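CRISPR-associated endonuclease/helicase Cas3 (PDB 3SK9) cuts single-stranded DNA with its metal-dependent N-terminal HD nuclease domain, the part crystallised here, and carries a helicase domain for CRISPR immunity against invading nucleic acids. Local coordinates at residues W211-R223 with A234-G246. Sequence-based numbering, arbitrary orientation.
Sequences WVASDPSLFPYGR and ALRLAQEALNRLG
Leu237 CD1 sits over one face of the Arg223 guanidinium, off-centre and 3.6 Å from NH1, while Ala234 CB lies at the edge of the same group. The Phe219 ring has the Ala234 carbonyl oxygen at its edge, 3.6 Å from CE2, with Ala238 CB and Arg223 NH2 also in its plane. The guanidinium of Arg244 takes Leu218 CD2 on one face, 3.5 Å from NH1. These contacts pack the last helix of this HD-nuclease chain, 230-246, against the C-terminal part of helix 196-213 and the loop that follows it. The metal ligand Asp210 immediately precedes this segment, and the Phe219 side chain also touches Asp32 and Val36 of helix 26-43, which carries the ligand His29.

On helix 230-246 the apolar contact runs through Leu237, Ala241 and Leu245, four residues apart. Ala241 offers only a methyl, against which Val212 CG1 and Leu218 CD1 both pack. Farther along, CG2 of Val212 presses on Leu245 CD1 at 3.7 Å; the outer corner of the Trp211 indole, CH2, meets Leu245 CD2. A chi1 of 176°, which sets CG opposite the backbone N, carries the Trp211 indole alongside this leucine.

No direct hydrogen bond joins the segments. Arg223 is instead gripped within its own loop: NE and NH2 both donate to Pro220 O, nearly in the guanidinium plane, and NH2 also forms a salt bridge with Asp32, which together fix the face offered to Leu237. One water bridges the backbones, donating to Leu218 O and to Leu237 O, each at 2.8 Å.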
loop_
_atom_site.group_PDB
_atom_site.type_symbol
_atom_site.label_atom_id
_atom_site.label_comp_id
_atom_site.label_asym_id
_atom_site.label_seq_id
_atom_site.Cartn_x
_atom_site.Cartn_y
_atom_site.Cartn_z
ATOM N N TRP A 211 5.938 2.274 -6.650
ATOM C CA TRP A 211 6.744 2.487 -7.872
ATOM C C TRP A 211 7.404 1.182 -8.338
ATOM O O TRP A 211 7.263 0.788 -9.514
ATOM C CB TRP A 211 7.793 3.552 -7.622
ATOM C CG TRP A 211 8.714 3.753 -8.792
ATOM C CD1 TRP A 211 8.391 4.345 -9.981
ATOM C CD2 TRP A 211 10.079 3.428 -8.855
ATOM N NE1 TRP A 211 9.479 4.377 -10.794
ATOM C CE2 TRP A 211 10.543 3.839 -10.128
ATOM C CE3 TRP A 211 10.987 2.850 -7.944
ATOM C CZ2 TRP A 211 11.857 3.678 -10.529
ATOM C CZ3 TRP A 211 12.290 2.670 -8.342
ATOM C CH2 TRP A 211 12.722 3.073 -9.637
ATOM N N VAL A 212 8.125 0.513 -7.437
ATOM C CA VAL A 212 8.816 -0.756 -7.810
ATOM C C VAL A 212 7.751 -1.737 -8.356
ATOM O O VAL A 212 7.899 -2.290 -9.456
ATOM C CB VAL A 212 9.500 -1.406 -6.607
ATOM C CG1 VAL A 212 10.086 -2.797 -6.973
ATOM C CG2 VAL A 212 10.616 -0.538 -6.117
ATOM N N ALA A 213 6.683 -1.942 -7.590
ATOM C CA ALA A 213 5.671 -2.978 -7.942
ATOM C C ALA A 213 4.903 -2.656 -9.212
ATOM O O ALA A 213 4.372 -3.562 -9.894
ATOM C CB ALA A 213 4.708 -3.189 -6.763
ATOM N N SER A 214 4.917 -1.385 -9.603
ATOM C CA SER A 214 4.154 -0.962 -10.775
ATOM C C SER A 214 4.875 -1.262 -12.086
ATOM O O SER A 214 4.307 -1.025 -13.161
ATOM C CB SER A 214 3.876 0.557 -10.718
ATOM O OG SER A 214 2.807 0.811 -9.813
ATOM N N ASP A 215 6.128 -1.717 -12.005
ATOM C CA ASP A 215 6.925 -1.952 -13.230
ATOM C C ASP A 215 6.774 -3.415 -13.663
ATOM O O ASP A 215 7.263 -4.315 -13.000
ATOM C CB ASP A 215 8.395 -1.630 -12.965
ATOM C CG ASP A 215 9.263 -1.695 -14.245
ATOM O OD1 ASP A 215 8.872 -2.345 -15.260
ATOM O OD2 ASP A 215 10.344 -1.092 -14.217
ATOM N N PRO A 216 6.054 -3.654 -14.776
ATOM C CA PRO A 216 5.811 -5.067 -15.140
ATOM C C PRO A 216 7.073 -5.808 -15.551
ATOM O O PRO A 216 7.082 -7.054 -15.621
ATOM C CB PRO A 216 4.812 -4.967 -16.289
ATOM C CG PRO A 216 4.934 -3.610 -16.816
ATOM C CD PRO A 216 5.331 -2.719 -15.644
ATOM N N SER A 217 8.151 -5.091 -15.822
ATOM C CA SER A 217 9.394 -5.797 -16.092
ATOM C C SER A 217 9.917 -6.455 -14.821
ATOM O O SER A 217 10.680 -7.413 -14.887
ATOM C CB SER A 217 10.447 -4.871 -16.718
ATOM O OG SER A 217 11.003 -3.985 -15.749
ATOM N N LEU A 218 9.516 -5.930 -13.662
ATOM C CA LEU A 218 9.950 -6.467 -12.367
ATOM C C LEU A 218 8.882 -7.419 -11.788
ATOM O O LEU A 218 9.192 -8.424 -11.115
ATOM C CB LEU A 218 10.171 -5.289 -11.384
ATOM C CG LEU A 218 11.310 -4.350 -11.851
ATOM C CD1 LEU A 218 11.488 -3.162 -10.903
ATOM C CD2 LEU A 218 12.615 -5.160 -12.026
ATOM N N PHE A 219 7.620 -7.061 -12.053
ATOM C CA PHE A 219 6.458 -7.744 -11.489
ATOM C C PHE A 219 5.496 -8.041 -12.635
ATOM O O PHE A 219 4.513 -7.343 -12.848
ATOM C CB PHE A 219 5.803 -6.859 -10.400
ATOM C CG PHE A 219 6.473 -6.998 -9.060
ATOM C CD1 PHE A 219 7.523 -6.156 -8.677
ATOM C CD2 PHE A 219 6.081 -8.020 -8.207
ATOM C CE1 PHE A 219 8.182 -6.356 -7.411
ATOM C CE2 PHE A 219 6.723 -8.240 -6.989
ATOM C CZ PHE A 219 7.747 -7.411 -6.581
ATOM N N PRO A 220 5.769 -9.122 -13.361
ATOM C CA PRO A 220 4.999 -9.406 -14.581
ATOM C C PRO A 220 3.501 -9.615 -14.345
ATOM O O PRO A 220 3.079 -10.147 -13.311
ATOM C CB PRO A 220 5.613 -10.729 -15.090
ATOM C CG PRO A 220 6.934 -10.896 -14.358
ATOM C CD PRO A 220 6.739 -10.196 -13.036
ATOM N N TYR A 221 2.698 -9.205 -15.334
ATOM C CA TYR A 221 1.247 -9.391 -15.264
ATOM C C TYR A 221 0.925 -10.852 -15.499
ATOM O O TYR A 221 1.688 -11.530 -16.203
ATOM C CB TYR A 221 0.531 -8.552 -16.322
ATOM C CG TYR A 221 0.794 -7.063 -16.267
ATOM C CD1 TYR A 221 0.904 -6.377 -15.037
ATOM C CD2 TYR A 221 0.939 -6.325 -17.434
ATOM C CE1 TYR A 221 1.131 -4.999 -14.996
ATOM C CE2 TYR A 221 1.159 -4.935 -17.392
ATOM C CZ TYR A 221 1.247 -4.286 -16.166
ATOM O OH TYR A 221 1.476 -2.920 -16.129
ATOM N N GLY A 222 -0.159 -11.348 -14.884
ATOM C CA GLY A 222 -0.661 -12.685 -15.158
ATOM C C GLY A 222 -0.448 -13.708 -14.052
ATOM O O GLY A 222 -0.665 -14.925 -14.250
ATOM N N ARG A 223 -0.054 -13.235 -12.872
ATOM C CA ARG A 223 0.116 -14.119 -11.720
ATOM C C ARG A 223 -1.216 -14.076 -11.001
ATOM O O ARG A 223 -1.825 -13.013 -10.879
ATOM C CB ARG A 223 1.284 -13.673 -10.799
ATOM C CG ARG A 223 2.676 -13.902 -11.478
ATOM C CD ARG A 223 3.831 -13.191 -10.808
ATOM N NE ARG A 223 3.684 -11.761 -11.014
ATOM C CZ ARG A 223 3.525 -10.863 -10.052
ATOM N NH1 ARG A 223 3.581 -11.229 -8.760
ATOM N NH2 ARG A 223 3.354 -9.573 -10.404
ATOM N N ALA A 234 5.953 -13.431 -5.002
ATOM C CA ALA A 234 6.103 -11.962 -4.978
ATOM C C ALA A 234 7.325 -11.499 -4.136
ATOM O O ALA A 234 7.999 -10.548 -4.493
ATOM C CB ALA A 234 4.783 -11.301 -4.465
ATOM N N LEU A 235 7.613 -12.167 -3.013
ATOM C CA LEU A 235 8.810 -11.830 -2.211
ATOM C C LEU A 235 10.120 -12.120 -2.995
ATOM O O LEU A 235 11.090 -11.361 -2.938
ATOM C CB LEU A 235 8.767 -12.587 -0.882
ATOM C CG LEU A 235 7.804 -11.918 0.106
ATOM C CD1 LEU A 235 7.444 -12.839 1.286
ATOM C CD2 LEU A 235 8.368 -10.545 0.611
ATOM N N ARG A 236 10.128 -13.212 -3.762
ATOM C CA ARG A 236 11.300 -13.535 -4.564
ATOM C C ARG A 236 11.487 -12.474 -5.639
ATOM O O ARG A 236 12.587 -12.013 -5.885
ATOM C CB ARG A 236 11.111 -14.910 -5.209
ATOM C CG ARG A 236 12.374 -15.444 -5.920
ATOM C CD ARG A 236 12.054 -16.710 -6.759
ATOM N NE ARG A 236 11.245 -16.362 -7.927
ATOM C CZ ARG A 236 11.726 -15.731 -8.995
ATOM N NH1 ARG A 236 13.014 -15.406 -9.043
ATOM N NH2 ARG A 236 10.937 -15.431 -10.017
ATOM N N LEU A 237 10.381 -12.075 -6.282
ATOM C CA LEU A 237 10.460 -11.068 -7.319
ATOM C C LEU A 237 10.921 -9.733 -6.713
ATOM O O LEU A 237 11.654 -8.962 -7.342
ATOM C CB LEU A 237 9.082 -10.884 -7.977
ATOM C CG LEU A 237 8.580 -12.034 -8.873
ATOM C CD1 LEU A 237 7.088 -11.721 -9.209
ATOM C CD2 LEU A 237 9.408 -12.102 -10.137
ATOM N N ALA A 238 10.458 -9.442 -5.509
ATOM C CA ALA A 238 10.844 -8.180 -4.844
ATOM C C ALA A 238 12.346 -8.152 -4.583
ATOM O O ALA A 238 13.018 -7.141 -4.773
ATOM C CB ALA A 238 10.085 -8.036 -3.521
ATOM N N GLN A 239 12.876 -9.275 -4.127
ATOM C CA GLN A 239 14.308 -9.331 -3.824
ATOM C C GLN A 239 15.110 -9.153 -5.116
ATOM O O GLN A 239 16.100 -8.411 -5.138
ATOM C CB GLN A 239 14.669 -10.640 -3.109
ATOM C CG GLN A 239 16.092 -10.597 -2.470
ATOM C CD GLN A 239 16.304 -9.346 -1.574
ATOM O OE1 GLN A 239 15.590 -9.142 -0.585
ATOM N NE2 GLN A 239 17.278 -8.503 -1.943
ATOM N N GLU A 240 14.675 -9.776 -6.205
ATOM C CA GLU A 240 15.377 -9.604 -7.495
ATOM C C GLU A 240 15.323 -8.169 -7.979
ATOM O O GLU A 240 16.289 -7.654 -8.528
ATOM C CB GLU A 240 14.804 -10.511 -8.597
ATOM C CG GLU A 240 15.246 -11.953 -8.541
ATOM C CD GLU A 240 14.783 -12.735 -9.767
ATOM O OE1 GLU A 240 15.646 -13.237 -10.523
ATOM O OE2 GLU A 240 13.552 -12.833 -9.986
ATOM N N ALA A 241 14.170 -7.541 -7.797
ATOM C CA ALA A 241 13.941 -6.190 -8.281
ATOM C C ALA A 241 14.816 -5.251 -7.472
ATOM O O ALA A 241 15.462 -4.356 -8.020
ATOM C CB ALA A 241 12.484 -5.797 -8.103
ATOM N N LEU A 242 14.848 -5.446 -6.166
ATOM C CA LEU A 242 15.680 -4.539 -5.346
ATOM C C LEU A 242 17.145 -4.685 -5.740
ATOM O O LEU A 242 17.861 -3.682 -5.843
ATOM C CB LEU A 242 15.454 -4.753 -3.862
ATOM C CG LEU A 242 14.011 -4.434 -3.476
ATOM C CD1 LEU A 242 13.828 -4.885 -2.080
ATOM C CD2 LEU A 242 13.703 -2.921 -3.636
ATOM N N ASN A 243 17.568 -5.919 -6.011
ATOM C CA ASN A 243 18.936 -6.169 -6.489
ATOM C C ASN A 243 19.224 -5.422 -7.808
ATOM O O ASN A 243 20.213 -4.722 -7.913
ATOM C CB ASN A 243 19.190 -7.677 -6.636
ATOM C CG ASN A 243 19.307 -8.381 -5.306
ATOM O OD1 ASN A 243 19.458 -7.739 -4.256
ATOM N ND2 ASN A 243 19.249 -9.717 -5.334
ATOM N N ARG A 244 18.335 -5.544 -8.792
ATOM C CA ARG A 244 18.508 -4.870 -10.081
ATOM C C ARG A 244 18.528 -3.341 -9.938
ATOM O O ARG A 244 19.356 -2.656 -10.558
ATOM C CB ARG A 244 17.397 -5.300 -11.063
ATOM C CG ARG A 244 17.549 -4.725 -12.481
ATOM C CD ARG A 244 16.529 -5.344 -13.455
ATOM N NE ARG A 244 16.282 -6.757 -13.164
ATOM C CZ ARG A 244 15.279 -7.474 -13.669
ATOM N NH1 ARG A 244 14.411 -6.923 -14.516
ATOM N NH2 ARG A 244 15.141 -8.748 -13.322
ATOM N N LEU A 245 17.619 -2.793 -9.131
ATOM C CA LEU A 245 17.504 -1.342 -9.021
ATOM C C LEU A 245 18.764 -0.784 -8.393
ATOM O O LEU A 245 19.100 0.375 -8.601
ATOM C CB LEU A 245 16.266 -0.919 -8.187
ATOM C CG LEU A 245 14.964 -1.128 -8.958
ATOM C CD1 LEU A 245 13.722 -1.047 -8.047
ATOM C CD2 LEU A 245 14.874 -0.118 -10.116
ATOM N N GLY A 246 19.488 -1.621 -7.657
ATOM C CA GLY A 246 20.725 -1.180 -7.055
ATOM C C GLY A 246 21.948 -1.191 -7.966
ATOM O O GLY A 246 22.960 -0.596 -7.601
HETATM O O HOH W 1 11.763 -8.796 -10.148
#